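Local coordinates for purine-binding protein BAB2_0673 (Brucella melitensis biovar Abortus, PDB 3S99), which binds adenine and probably other purines such as guanine, and may serve an ABC-type uptake system for these bases, at residues V158-P161 with E162-Q165; Q223-D227 with R228-A232; E333-D337 with Q338-G342. One frame throughout, in Å; residues are numbered along the deposited sequence.

Contact 1 (V158-P161 with E162-Q165); sequences VPVP and EVVQ. With ADE (adenine), chain T.
Val160 and Val163 cross at a slant where the chain turns into helix 161-175, their CG2 methyls meeting at 3.9 Å, CG2 to CG2. Val163 has CG1 anti to its backbone N (chi1 -179°), which sets CG2 against the incoming loop, 3.2 Å from Val158 O. The turn belongs to the start of helix 161-175, with Val160 at the N-cap position. Its carbonyl O accepts from two amides: Val164 N lies in the carbonyl plane, and Val163 N stands above that plane. One residue on, Pro161 O receives Gln165 N at 2.8 Å in a nearly straight bond. Gln165 CG lies against the oxygen end of the same carbonyl, 3.1 Å from Pro161 O, and its amide NE2 is hydrogen-bonded to Leu340 O. Just ahead of the helix, Pro159 centres an inverse gamma turn. The end of Glu162 leads away from the loop: its chain is extended, CG anti to the backbone N (chi1 177°), and this carries the carboxylate into the purine pocket. There OE2 lies 2.7 Å from adenine N7, while His215 NE2 is hydrogen-bonded to the same oxygen.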
loop_
_atom_site.group_PDB
_atom_site.type_symbol
_atom_site.label_atom_id
_atom_site.label_comp_id
_atom_site.label_asym_id
_atom_site.label_seq_id
_atom_site.Cartn_x
_atom_site.Cartn_y
_atom_site.Cartn_z
ATOM N N VAL A 158 -2.569 -8.042 -7.715
ATOM C CA VAL A 158 -3.581 -8.021 -8.760
ATOM C C VAL A 158 -3.406 -6.698 -9.489
ATOM O O VAL A 158 -3.075 -5.699 -8.867
ATOM C CB VAL A 158 -5.028 -8.114 -8.194
ATOM C CG1 VAL A 158 -5.379 -9.570 -7.773
ATOM C CG2 VAL A 158 -5.206 -7.197 -7.034
ATOM N N PRO A 159 -3.650 -6.680 -10.809
ATOM C CA PRO A 159 -3.374 -5.492 -11.610
ATOM C C PRO A 159 -4.462 -4.402 -11.498
ATOM O O PRO A 159 -4.981 -3.921 -12.494
ATOM C CB PRO A 159 -3.271 -6.065 -13.038
ATOM C CG PRO A 159 -4.182 -7.220 -13.030
ATOM C CD PRO A 159 -4.077 -7.822 -11.645
ATOM N N VAL A 160 -4.788 -3.984 -10.281
ATOM C CA VAL A 160 -5.715 -2.887 -10.103
ATOM C C VAL A 160 -4.928 -1.568 -10.183
ATOM O O VAL A 160 -3.694 -1.568 -10.042
ATOM C CB VAL A 160 -6.460 -3.026 -8.781
ATOM C CG1 VAL A 160 -7.384 -4.313 -8.816
ATOM C CG2 VAL A 160 -5.449 -3.027 -7.613
ATOM N N PRO A 161 -5.631 -0.424 -10.351
ATOM C CA PRO A 161 -4.890 0.828 -10.531
ATOM C C PRO A 161 -3.888 1.157 -9.419
ATOM O O PRO A 161 -2.804 1.643 -9.713
ATOM C CB PRO A 161 -6.003 1.891 -10.602
ATOM C CG PRO A 161 -7.203 1.134 -11.150
ATOM C CD PRO A 161 -7.085 -0.226 -10.467
ATOM N N GLU A 162 -4.208 0.874 -8.167
ATOM C CA GLU A 162 -3.223 1.080 -7.077
ATOM C C GLU A 162 -1.861 0.394 -7.350
ATOM O O GLU A 162 -0.783 0.971 -7.083
ATOM C CB GLU A 162 -3.765 0.587 -5.733
ATOM C CG GLU A 162 -2.774 0.693 -4.559
ATOM C CD GLU A 162 -3.323 0.104 -3.285
ATOM O OE1 GLU A 162 -4.515 0.367 -2.999
ATOM O OE2 GLU A 162 -2.580 -0.621 -2.574
ATOM N N VAL A 163 -1.915 -0.812 -7.905
ATOM C CA VAL A 163 -0.692 -1.566 -8.167
ATOM C C VAL A 163 0.039 -1.028 -9.395
ATOM O O VAL A 163 1.277 -0.906 -9.366
ATOM C CB VAL A 163 -0.985 -3.076 -8.284
ATOM C CG1 VAL A 163 0.307 -3.851 -8.534
ATOM C CG2 VAL A 163 -1.684 -3.563 -7.003
ATOM N N VAL A 164 -0.714 -0.664 -10.439
ATOM C CA VAL A 164 -0.126 -0.065 -11.624
ATOM C C VAL A 164 0.551 1.273 -11.277
ATOM O O VAL A 164 1.662 1.533 -11.718
ATOM C CB VAL A 164 -1.133 0.182 -12.746
ATOM C CG1 VAL A 164 -0.431 0.798 -13.939
ATOM C CG2 VAL A 164 -1.828 -1.121 -13.167
ATOM N N GLN A 165 -0.125 2.118 -10.504
ATOM C CA GLN A 165 0.506 3.316 -9.969
ATOM C C GLN A 165 1.873 3.028 -9.328
ATOM O O GLN A 165 2.832 3.744 -9.558
ATOM C CB GLN A 165 -0.360 3.961 -8.896
ATOM C CG GLN A 165 -1.716 4.565 -9.341
ATOM C CD GLN A 165 -2.564 4.874 -8.092
ATOM O OE1 GLN A 165 -1.998 5.065 -7.007
ATOM N NE2 GLN A 165 -3.898 4.876 -8.228
HETATM N N9 ADE T . -6.290 -3.248 -0.767
HETATM C C8 ADE T . -5.613 -2.172 -1.298
HETATM N N7 ADE T . -4.306 -2.265 -1.251
HETATM C C5 ADE T . -4.171 -3.517 -0.641
HETATM C C6 ADE T . -3.028 -4.195 -0.315
HETATM N N6 ADE T . -1.864 -3.584 -0.582
HETATM N N1 ADE T . -3.155 -5.422 0.287
HETATM C C2 ADE T . -4.387 -5.912 0.511
HETATM N N3 ADE T . -5.564 -5.349 0.236
HETATM C C4 ADE T . -5.355 -4.143 -0.342
#

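Contact 2 (Q223-D227 with R228-A232); sequences QVAHD and RGIKA
Ala225 O, near the end of helix 220-227, is gripped by two amides from the chain that leaves it. Ile230 N makes the stronger bond, at 2.8 Å with an N-H...O angle of 161°, reaching the oxygen from above the carbonyl plane; Arg228 N adds only a weak one. Arg228 N is itself shared, since it also bonds Val224 O at 2.9 Å in the last regular helical step. Gly229 N then closes on His226 O at 2.9 Å, coming in from well above that carbonyl's plane. The pair Ile230 N to Ala225 O and Gly229 N to His226 O defines a Schellman motif, with Gly229 as its C-prime residue. Gly229's positive phi (64°), a value that favours glycine, turns the chain out of the helix and lets the amides of Gly229 and Ile230 bond back to the last-turn carbonyls.

Apolar contacts join the turn to the strand. Ala225 CB lies 4.2 Å from Ile230 CB and 4.1 Å from Ala232 CB; this one methyl touches both the turn and the start of the strand, and is nearest to Ile230 O (3.3 Å from Ala225 CB). Arg228, for its part, bends at chi2 (-76°) and folds back along the helix: its CG rests 3.3 Å from Val224 O, and Val224 CG1 lies over one face of the guanidinium, offset toward the rim.

The turn links helix 220-227 to strand 231-236 within the beta-alpha-beta unit that starts with strand 211-214. Val224 packs against helix 194-206, whereas Ile230 and Ala232 rest on Ile212 of the adjoining parallel strand.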
loop_
_atom_site.group_PDB
_atom_site.type_symbol
_atom_site.label_atom_id
_atom_site.label_comp_id
_atom_site.label_asym_id
_atom_site.label_seq_id
_atom_site.Cartn_x
_atom_site.Cartn_y
_atom_site.Cartn_z
ATOM N N GLN A 223 12.026 -12.653 3.131
ATOM C CA GLN A 223 12.827 -13.698 3.765
ATOM C C GLN A 223 13.550 -14.502 2.701
ATOM O O GLN A 223 14.700 -14.877 2.908
ATOM C CB GLN A 223 11.972 -14.635 4.641
ATOM C CG GLN A 223 11.422 -13.969 5.920
ATOM C CD GLN A 223 10.612 -14.930 6.791
ATOM O OE1 GLN A 223 9.377 -14.902 6.790
ATOM N NE2 GLN A 223 11.303 -15.779 7.528
ATOM N N VAL A 224 12.891 -14.790 1.576
ATOM C CA VAL A 224 13.585 -15.488 0.482
ATOM C C VAL A 224 14.775 -14.645 0.027
ATOM O O VAL A 224 15.905 -15.148 -0.092
ATOM C CB VAL A 224 12.682 -15.737 -0.731
ATOM C CG1 VAL A 224 13.524 -16.152 -1.923
ATOM C CG2 VAL A 224 11.575 -16.809 -0.405
ATOM N N ALA A 225 14.518 -13.358 -0.226
ATOM C CA ALA A 225 15.583 -12.448 -0.636
ATOM C C ALA A 225 16.701 -12.450 0.413
ATOM O O ALA A 225 17.872 -12.550 0.069
ATOM C CB ALA A 225 15.038 -11.030 -0.862
ATOM N N HIS A 226 16.342 -12.380 1.689
ATOM C CA HIS A 226 17.358 -12.346 2.732
ATOM C C HIS A 226 18.149 -13.649 2.710
ATOM O O HIS A 226 19.370 -13.615 2.716
ATOM C CB HIS A 226 16.753 -12.150 4.124
ATOM C CG HIS A 226 17.771 -12.179 5.221
ATOM N ND1 HIS A 226 17.889 -13.231 6.103
ATOM C CD2 HIS A 226 18.757 -11.307 5.542
ATOM C CE1 HIS A 226 18.883 -12.991 6.942
ATOM N NE2 HIS A 226 19.435 -11.834 6.617
ATOM N N ASP A 227 17.440 -14.777 2.672
ATOM C CA ASP A 227 18.065 -16.113 2.506
ATOM C C ASP A 227 19.056 -16.161 1.339
ATOM O O ASP A 227 20.083 -16.827 1.447
ATOM C CB ASP A 227 17.000 -17.217 2.313
ATOM C CG ASP A 227 16.252 -17.568 3.604
ATOM O OD1 ASP A 227 16.726 -17.173 4.702
ATOM O OD2 ASP A 227 15.191 -18.258 3.522
ATOM N N ARG A 228 18.775 -15.447 0.242
ATOM C CA ARG A 228 19.720 -15.373 -0.897
ATOM C C ARG A 228 20.700 -14.169 -0.882
ATOM O O ARG A 228 21.445 -13.963 -1.843
ATOM C CB ARG A 228 18.972 -15.415 -2.246
ATOM C CG ARG A 228 17.814 -16.465 -2.375
ATOM C CD ARG A 228 18.265 -17.908 -2.579
ATOM N NE ARG A 228 17.259 -18.739 -3.283
ATOM C CZ ARG A 228 16.297 -19.491 -2.712
ATOM N NH1 ARG A 228 15.483 -20.201 -3.477
ATOM N NH2 ARG A 228 16.127 -19.551 -1.396
ATOM N N GLY A 229 20.730 -13.394 0.200
ATOM C CA GLY A 229 21.561 -12.178 0.255
ATOM C C GLY A 229 21.190 -11.071 -0.737
ATOM O O GLY A 229 22.039 -10.269 -1.102
ATOM N N ILE A 230 19.924 -11.038 -1.164
ATOM C CA ILE A 230 19.401 -10.034 -2.113
ATOM C C ILE A 230 18.639 -8.952 -1.357
ATOM O O ILE A 230 17.787 -9.243 -0.523
ATOM C CB ILE A 230 18.475 -10.694 -3.194
ATOM C CG1 ILE A 230 19.299 -11.638 -4.084
ATOM C CG2 ILE A 230 17.754 -9.649 -4.048
ATOM C CD1 ILE A 230 20.475 -10.940 -4.821
ATOM N N LYS A 231 18.986 -7.703 -1.640
ATOM C CA LYS A 231 18.419 -6.573 -0.946
ATOM C C LYS A 231 16.989 -6.308 -1.439
ATOM O O LYS A 231 16.645 -6.572 -2.598
ATOM C CB LYS A 231 19.346 -5.352 -1.070
ATOM C CG LYS A 231 20.707 -5.588 -0.345
ATOM C CD LYS A 231 21.488 -4.317 -0.067
ATOM C CE LYS A 231 22.778 -4.561 0.808
ATOM N NZ LYS A 231 23.716 -3.362 0.856
ATOM N N ALA A 232 16.151 -5.822 -0.542
ATOM C CA ALA A 232 14.705 -5.765 -0.806
ATOM C C ALA A 232 14.020 -4.620 -0.076
ATOM O O ALA A 232 14.600 -4.003 0.826
ATOM C CB ALA A 232 14.072 -7.120 -0.391
#

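Contact 3 (E333-D337 with Q338-G342); sequences EKADD and QTLLG
Ala335 and Leu340 supply the apolar part of this helix start, the CB of Ala335 touching Leu340 CD2 at 3.7 Å. The alanine CB points toward the helix that follows; with CG anti to its own carbonyl carbon (chi1 -55°) and chi2 near -167°, Leu340 brings CD2 against the loop alanine.

The backbone bonds are those of a first helical turn. Asp336 occupies the N-cap position, yet its carboxylate makes no capping bond. Its carbonyl begins the helical bonding, and weakly. Thr339 N and Leu340 N both bond weakly to Asp336 O, the first at 2.9 Å but strongly bent, the second at 3.3 Å. Asp337 O is held more firmly, by Leu341 N at 3.0 Å and almost in line with the carbonyl.

Side chains also lie against these same carbonyls. Thr339 CB sits 3.3 Å from Asp336 O, and Leu341 CG comes within 3.5 Å of Asp337 O. Thr339 OG1 passes the CB of Asp336 at 4.1 Å, a van der Waals approach.

As for charge, Asp337 OD2 forms a salt bridge with Arg131 NH2. At the first residue of the helix, its negative charge would probably also interact favourably with the helix dipole.

The short helix 337-341 follows a loop from strand 327-329. Thr339 and Leu340 touch Trp328 of that strand, and Asp337, Leu340 and Leu341 meet Trp277 of strand 275-278.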
loop_
_atom_site.group_PDB
_atom_site.type_symbol
_atom_site.label_atom_id
_atom_site.label_comp_id
_atom_site.label_asym_id
_atom_site.label_seq_id
_atom_site.Cartn_x
_atom_site.Cartn_y
_atom_site.Cartn_z
ATOM N N GLU A 333 4.052 18.993 -16.264
ATOM C CA GLU A 333 2.609 18.762 -16.038
ATOM C C GLU A 333 2.349 17.623 -15.040
ATOM O O GLU A 333 2.787 16.486 -15.240
ATOM C CB GLU A 333 1.906 18.439 -17.346
ATOM C CG GLU A 333 0.405 18.093 -17.219
ATOM C CD GLU A 333 -0.192 17.626 -18.550
ATOM O OE1 GLU A 333 0.587 17.383 -19.496
ATOM O OE2 GLU A 333 -1.430 17.489 -18.655
ATOM N N LYS A 334 1.623 17.956 -13.975
ATOM C CA LYS A 334 1.259 17.016 -12.923
ATOM C C LYS A 334 0.017 16.224 -13.334
ATOM O O LYS A 334 -0.929 16.797 -13.850
ATOM C CB LYS A 334 1.006 17.826 -11.632
ATOM C CG LYS A 334 0.633 17.061 -10.332
ATOM C CD LYS A 334 0.581 18.108 -9.198
ATOM C CE LYS A 334 -0.358 17.822 -8.037
ATOM N NZ LYS A 334 -0.236 18.986 -7.083
ATOM N N ALA A 335 0.017 14.911 -13.073
ATOM C CA ALA A 335 -1.168 14.072 -13.300
ATOM C C ALA A 335 -2.385 14.522 -12.500
ATOM O O ALA A 335 -2.240 15.020 -11.379
ATOM C CB ALA A 335 -0.874 12.617 -12.964
ATOM N N ASP A 336 -3.571 14.329 -13.075
ATOM C CA ASP A 336 -4.814 14.443 -12.308
ATOM C C ASP A 336 -5.009 13.156 -11.538
ATOM O O ASP A 336 -4.788 12.066 -12.069
ATOM C CB ASP A 336 -6.041 14.608 -13.193
ATOM C CG ASP A 336 -6.061 15.911 -13.946
ATOM O OD1 ASP A 336 -5.238 16.807 -13.666
ATOM O OD2 ASP A 336 -6.916 16.016 -14.847
ATOM N N ASP A 337 -5.497 13.302 -10.314
ATOM C CA ASP A 337 -5.756 12.167 -9.443
ATOM C C ASP A 337 -6.753 11.227 -10.077
ATOM O O ASP A 337 -6.639 10.028 -9.935
ATOM C CB ASP A 337 -6.301 12.631 -8.088
ATOM C CG ASP A 337 -5.204 13.150 -7.137
ATOM O OD1 ASP A 337 -3.996 13.096 -7.437
ATOM O OD2 ASP A 337 -5.571 13.595 -6.037
ATOM N N GLN A 338 -7.746 11.762 -10.778
ATOM C CA GLN A 338 -8.697 10.895 -11.462
ATOM C C GLN A 338 -8.006 9.937 -12.464
ATOM O O GLN A 338 -8.425 8.787 -12.603
ATOM C CB GLN A 338 -9.770 11.707 -12.173
ATOM C CG GLN A 338 -10.907 10.902 -12.731
ATOM C CD GLN A 338 -11.937 11.788 -13.402
ATOM O OE1 GLN A 338 -12.980 12.075 -12.824
ATOM N NE2 GLN A 338 -11.634 12.247 -14.607
ATOM N N THR A 339 -6.962 10.397 -13.136
ATOM C CA THR A 339 -6.216 9.519 -14.053
ATOM C C THR A 339 -5.508 8.400 -13.276
ATOM O O THR A 339 -5.560 7.227 -13.666
ATOM C CB THR A 339 -5.198 10.308 -14.868
ATOM O OG1 THR A 339 -5.889 11.333 -15.579
ATOM C CG2 THR A 339 -4.442 9.409 -15.893
ATOM N N LEU A 340 -4.894 8.750 -12.152
ATOM C CA LEU A 340 -4.209 7.755 -11.333
ATOM C C LEU A 340 -5.174 6.678 -10.841
ATOM O O LEU A 340 -4.832 5.486 -10.802
ATOM C CB LEU A 340 -3.480 8.405 -10.142
ATOM C CG LEU A 340 -2.474 9.530 -10.455
ATOM C CD1 LEU A 340 -1.599 9.843 -9.225
ATOM C CD2 LEU A 340 -1.624 9.187 -11.696
ATOM N N LEU A 341 -6.395 7.083 -10.499
ATOM C CA LEU A 341 -7.328 6.195 -9.803
ATOM C C LEU A 341 -7.871 5.141 -10.740
ATOM O O LEU A 341 -8.350 4.079 -10.304
ATOM C CB LEU A 341 -8.479 7.006 -9.174
ATOM C CG LEU A 341 -8.181 7.707 -7.843
ATOM C CD1 LEU A 341 -9.436 8.392 -7.325
ATOM C CD2 LEU A 341 -7.681 6.708 -6.798
ATOM N N GLY A 342 -7.817 5.433 -12.030
ATOM C CA GLY A 342 -8.175 4.448 -13.040
ATOM C C GLY A 342 -6.986 3.923 -13.811
ATOM O O GLY A 342 -7.182 3.287 -14.836
#

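How the contacts relate
Along the chain the three contacts come in series, and each lies at an end of a helix: contacts 1 and 3 at starts, contact 2 at a finish. Contacts 1 and 2 both adjoin the mixed sheet, following strand 151-156 and leading into strand 231-236, but their centres are 25 Å apart and they do not touch. Contact 3, far along the sequence, comes back to contact 1, with centres 13 Å apart; besides the hydrogen bond from the side-chain amide of Gln165 to Leu340 O, Pro161 CB packs 3.2 Å from Leu341 O. Thus the C-terminal region lies against the helix start that presents an adenine-pocket residue, whereas contact 2, 34 Å from contact 3 between centres, stands away from the ligand.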